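Local coordinates for D-alanyl-D-alanine carboxypeptidase (Penicillin binding protein) family protein (Francisella tularensis subsp. tularensis, PDB 6OSU) that probably trims the terminal D-alanine from peptidoglycan precursor peptides as a serine-type D-Ala-D-Ala carboxypeptidase of the S11 penicillin-binding protein family, at residues N337-D345 / G353-N361. Residues are numbered along the deposited sequence; the frame is centred on the assembly and turned at random.
Sequences NSPVTISAD and GQKLTVASN
Val340 and Val358 face each other as a hydrogen-bonded antiparallel pair, and the side of the hairpin they share with Ile342 and Leu356 is its tightly packed one. The chi1 of Val358 (-59°) sets CG1 beside the backbone N and leaves CG2 between N and the carbonyl carbon, where it lies 4.0 Å from Val340 CB. All four side chains also meet strand 376-382: the valines touch Ile380, while Ile342 and Leu356 touch Phe382. Two pairs of backbone bonds tie the strands together. The straightest, Leu356 N to Ile342 O, measures 3.0 Å with 175° at the hydrogen; Val358 N, by contrast, reaches Val340 O from above the carbonyl plane.

The other face, that of Thr341 and Thr357, is polar and more open. These two form a non-hydrogen-bonded pair whose hydroxyls bridge the strands, OG1 to OG1 at 2.7 Å; in both, OG1 is anti to the carbonyl carbon, which turns the two hydroxyls to each other. Next to them, Thr357 CG2 rests 3.6 Å from CB of exposed Pro339, and the bent chain of Lys355 brings NZ to 3.7 Å from Thr341 CG2. Toward the turn, the bond from Ala344 N to Gln354 O is weak.

Strand 340-343 is an edge of the sheet in the PBP5-type C-terminal domain, and 355-359 joins it to strand 409-417. Apolar packing thus holds the hairpin against strand 376-382, while on the more exposed face the threonine hydroxyls satisfy each other.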
loop_
_atom_site.group_PDB
_atom_site.type_symbol
_atom_site.label_atom_id
_atom_site.label_comp_id
_atom_site.label_asym_id
_atom_site.label_seq_id
_atom_site.Cartn_x
_atom_site.Cartn_y
_atom_site.Cartn_z
ATOM N N ASN A 337 -18.785 2.889 -21.960
ATOM C CA ASN A 337 -19.901 2.711 -22.887
ATOM C C ASN A 337 -20.853 3.904 -22.908
ATOM O O ASN A 337 -21.994 3.777 -23.366
ATOM C CB ASN A 337 -20.685 1.427 -22.584
ATOM C CG ASN A 337 -19.780 0.240 -22.310
ATOM O OD1 ASN A 337 -18.767 0.047 -22.982
ATOM N ND2 ASN A 337 -20.139 -0.557 -21.309
ATOM N N SER A 338 -20.420 5.066 -22.427
ATOM C CA SER A 338 -21.266 6.255 -22.473
ATOM C C SER A 338 -21.180 6.891 -23.854
ATOM O O SER A 338 -20.077 7.217 -24.307
ATOM C CB SER A 338 -20.849 7.263 -21.411
ATOM O OG SER A 338 -21.068 6.751 -20.109
ATOM N N PRO A 339 -22.297 7.076 -24.550
ATOM C CA PRO A 339 -22.238 7.673 -25.887
ATOM C C PRO A 339 -21.890 9.152 -25.832
ATOM O O PRO A 339 -22.218 9.862 -24.880
ATOM C CB PRO A 339 -23.656 7.458 -26.434
ATOM C CG PRO A 339 -24.279 6.418 -25.545
ATOM C CD PRO A 339 -23.651 6.621 -24.205
ATOM N N VAL A 340 -21.199 9.608 -26.874
ATOM C CA VAL A 340 -20.901 11.021 -27.097
ATOM C C VAL A 340 -21.160 11.277 -28.576
ATOM O O VAL A 340 -20.347 10.899 -29.426
ATOM C CB VAL A 340 -19.461 11.387 -26.713
ATOM C CG1 VAL A 340 -19.160 12.823 -27.106
ATOM C CG2 VAL A 340 -19.249 11.197 -25.211
ATOM N N THR A 341 -22.277 11.929 -28.887
ATOM C CA THR A 341 -22.704 12.155 -30.260
ATOM C C THR A 341 -22.405 13.589 -30.683
ATOM O O THR A 341 -22.552 14.524 -29.892
ATOM C CB THR A 341 -24.203 11.874 -30.410
ATOM O OG1 THR A 341 -24.531 10.647 -29.746
ATOM C CG2 THR A 341 -24.593 11.774 -31.881
ATOM N N ILE A 342 -21.970 13.755 -31.935
ATOM C CA ILE A 342 -21.730 15.069 -32.525
ATOM C C ILE A 342 -22.224 15.047 -33.967
ATOM O O ILE A 342 -22.502 13.991 -34.539
ATOM C CB ILE A 342 -20.241 15.483 -32.494
ATOM C CG1 ILE A 342 -19.419 14.570 -33.404
ATOM C CG2 ILE A 342 -19.696 15.481 -31.068
ATOM C CD1 ILE A 342 -18.404 15.312 -34.252
ATOM N N SER A 343 -22.322 16.237 -34.554
ATOM C CA SER A 343 -22.712 16.352 -35.954
ATOM C C SER A 343 -21.572 15.914 -36.863
ATOM O O SER A 343 -20.414 16.290 -36.660
ATOM C CB SER A 343 -23.108 17.791 -36.280
ATOM O OG SER A 343 -22.073 18.693 -35.931
ATOM N N ALA A 344 -21.906 15.121 -37.879
ATOM C CA ALA A 344 -20.916 14.611 -38.820
ATOM C C ALA A 344 -20.755 15.485 -40.058
ATOM O O ALA A 344 -20.003 15.113 -40.966
ATOM C CB ALA A 344 -21.278 13.185 -39.247
ATOM N N ASP A 345 -21.431 16.634 -40.124
ATOM C CA ASP A 345 -21.355 17.454 -41.330
ATOM C C ASP A 345 -19.975 18.068 -41.502
ATOM O O ASP A 345 -19.503 18.237 -42.633
ATOM C CB ASP A 345 -22.415 18.551 -41.293
ATOM C CG ASP A 345 -23.770 18.025 -40.911
ATOM O OD1 ASP A 345 -24.690 18.839 -40.688
ATOM O OD2 ASP A 345 -23.903 16.787 -40.813
ATOM N N GLY A 353 -26.469 14.334 -43.768
ATOM C CA GLY A 353 -27.584 13.950 -42.917
ATOM C C GLY A 353 -27.180 13.267 -41.627
ATOM O O GLY A 353 -27.892 13.365 -40.624
ATOM N N GLN A 354 -26.014 12.633 -41.602
ATOM C CA GLN A 354 -25.725 11.681 -40.545
ATOM C C GLN A 354 -25.055 12.340 -39.334
ATOM O O GLN A 354 -24.569 13.478 -39.379
ATOM C CB GLN A 354 -24.856 10.551 -41.093
ATOM C CG GLN A 354 -23.932 10.972 -42.222
ATOM C CD GLN A 354 -23.386 9.791 -42.994
ATOM O OE1 GLN A 354 -22.507 9.944 -43.843
ATOM N NE2 GLN A 354 -23.904 8.603 -42.705
ATOM N N LYS A 355 -25.068 11.602 -38.224
ATOM C CA LYS A 355 -24.400 11.981 -36.987
ATOM C C LYS A 355 -23.487 10.844 -36.547
ATOM O O LYS A 355 -23.661 9.690 -36.949
ATOM C CB LYS A 355 -25.404 12.303 -35.867
ATOM C CG LYS A 355 -25.834 13.763 -35.790
ATOM C CD LYS A 355 -27.353 13.901 -35.820
ATOM C CE LYS A 355 -28.031 12.978 -34.811
ATOM N NZ LYS A 355 -27.610 13.236 -33.406
ATOM N N LEU A 356 -22.509 11.177 -35.706
ATOM C CA LEU A 356 -21.498 10.223 -35.258
ATOM C C LEU A 356 -21.511 10.122 -33.739
ATOM O O LEU A 356 -21.340 11.129 -33.044
ATOM C CB LEU A 356 -20.105 10.628 -35.745
ATOM C CG LEU A 356 -18.947 9.736 -35.284
ATOM C CD1 LEU A 356 -19.101 8.324 -35.831
ATOM C CD2 LEU A 356 -17.602 10.328 -35.684
ATOM N N THR A 357 -21.696 8.905 -33.230
ATOM C CA THR A 357 -21.584 8.607 -31.809
ATOM C C THR A 357 -20.314 7.803 -31.564
ATOM O O THR A 357 -19.991 6.889 -32.328
ATOM C CB THR A 357 -22.800 7.823 -31.301
ATOM O OG1 THR A 357 -23.978 8.629 -31.426
ATOM C CG2 THR A 357 -22.624 7.420 -29.848
ATOM N N VAL A 358 -19.592 8.157 -30.500
ATOM C CA VAL A 358 -18.361 7.482 -30.122
ATOM C C VAL A 358 -18.464 7.055 -28.664
ATOM O O VAL A 358 -19.230 7.616 -27.877
ATOM C CB VAL A 358 -17.118 8.372 -30.340
ATOM C CG1 VAL A 358 -17.007 8.782 -31.797
ATOM C CG2 VAL A 358 -17.180 9.598 -29.439
ATOM N N ALA A 359 -17.676 6.042 -28.311
ATOM C CA ALA A 359 -17.652 5.512 -26.955
ATOM C C ALA A 359 -16.419 4.635 -26.796
ATOM O O ALA A 359 -15.827 4.182 -27.780
ATOM C CB ALA A 359 -18.921 4.716 -26.630
ATOM N N SER A 360 -16.037 4.414 -25.540
ATOM C CA SER A 360 -14.969 3.495 -25.174
ATOM C C SER A 360 -15.491 2.493 -24.153
ATOM O O SER A 360 -16.326 2.830 -23.307
ATOM C CB SER A 360 -13.755 4.247 -24.606
ATOM O OG SER A 360 -12.843 3.354 -23.984
ATOM N N ASN A 361 -15.009 1.257 -24.241
ATOM C CA ASN A 361 -15.390 0.240 -23.270
ATOM C C ASN A 361 -14.649 0.386 -21.948
ATOM O O ASN A 361 -14.895 -0.403 -21.030
ATOM C CB ASN A 361 -15.159 -1.163 -23.844
ATOM C CG ASN A 361 -13.739 -1.369 -24.349
ATOM O OD1 ASN A 361 -12.868 -0.518 -24.170
ATOM N ND2 ASN A 361 -13.500 -2.514 -24.980
#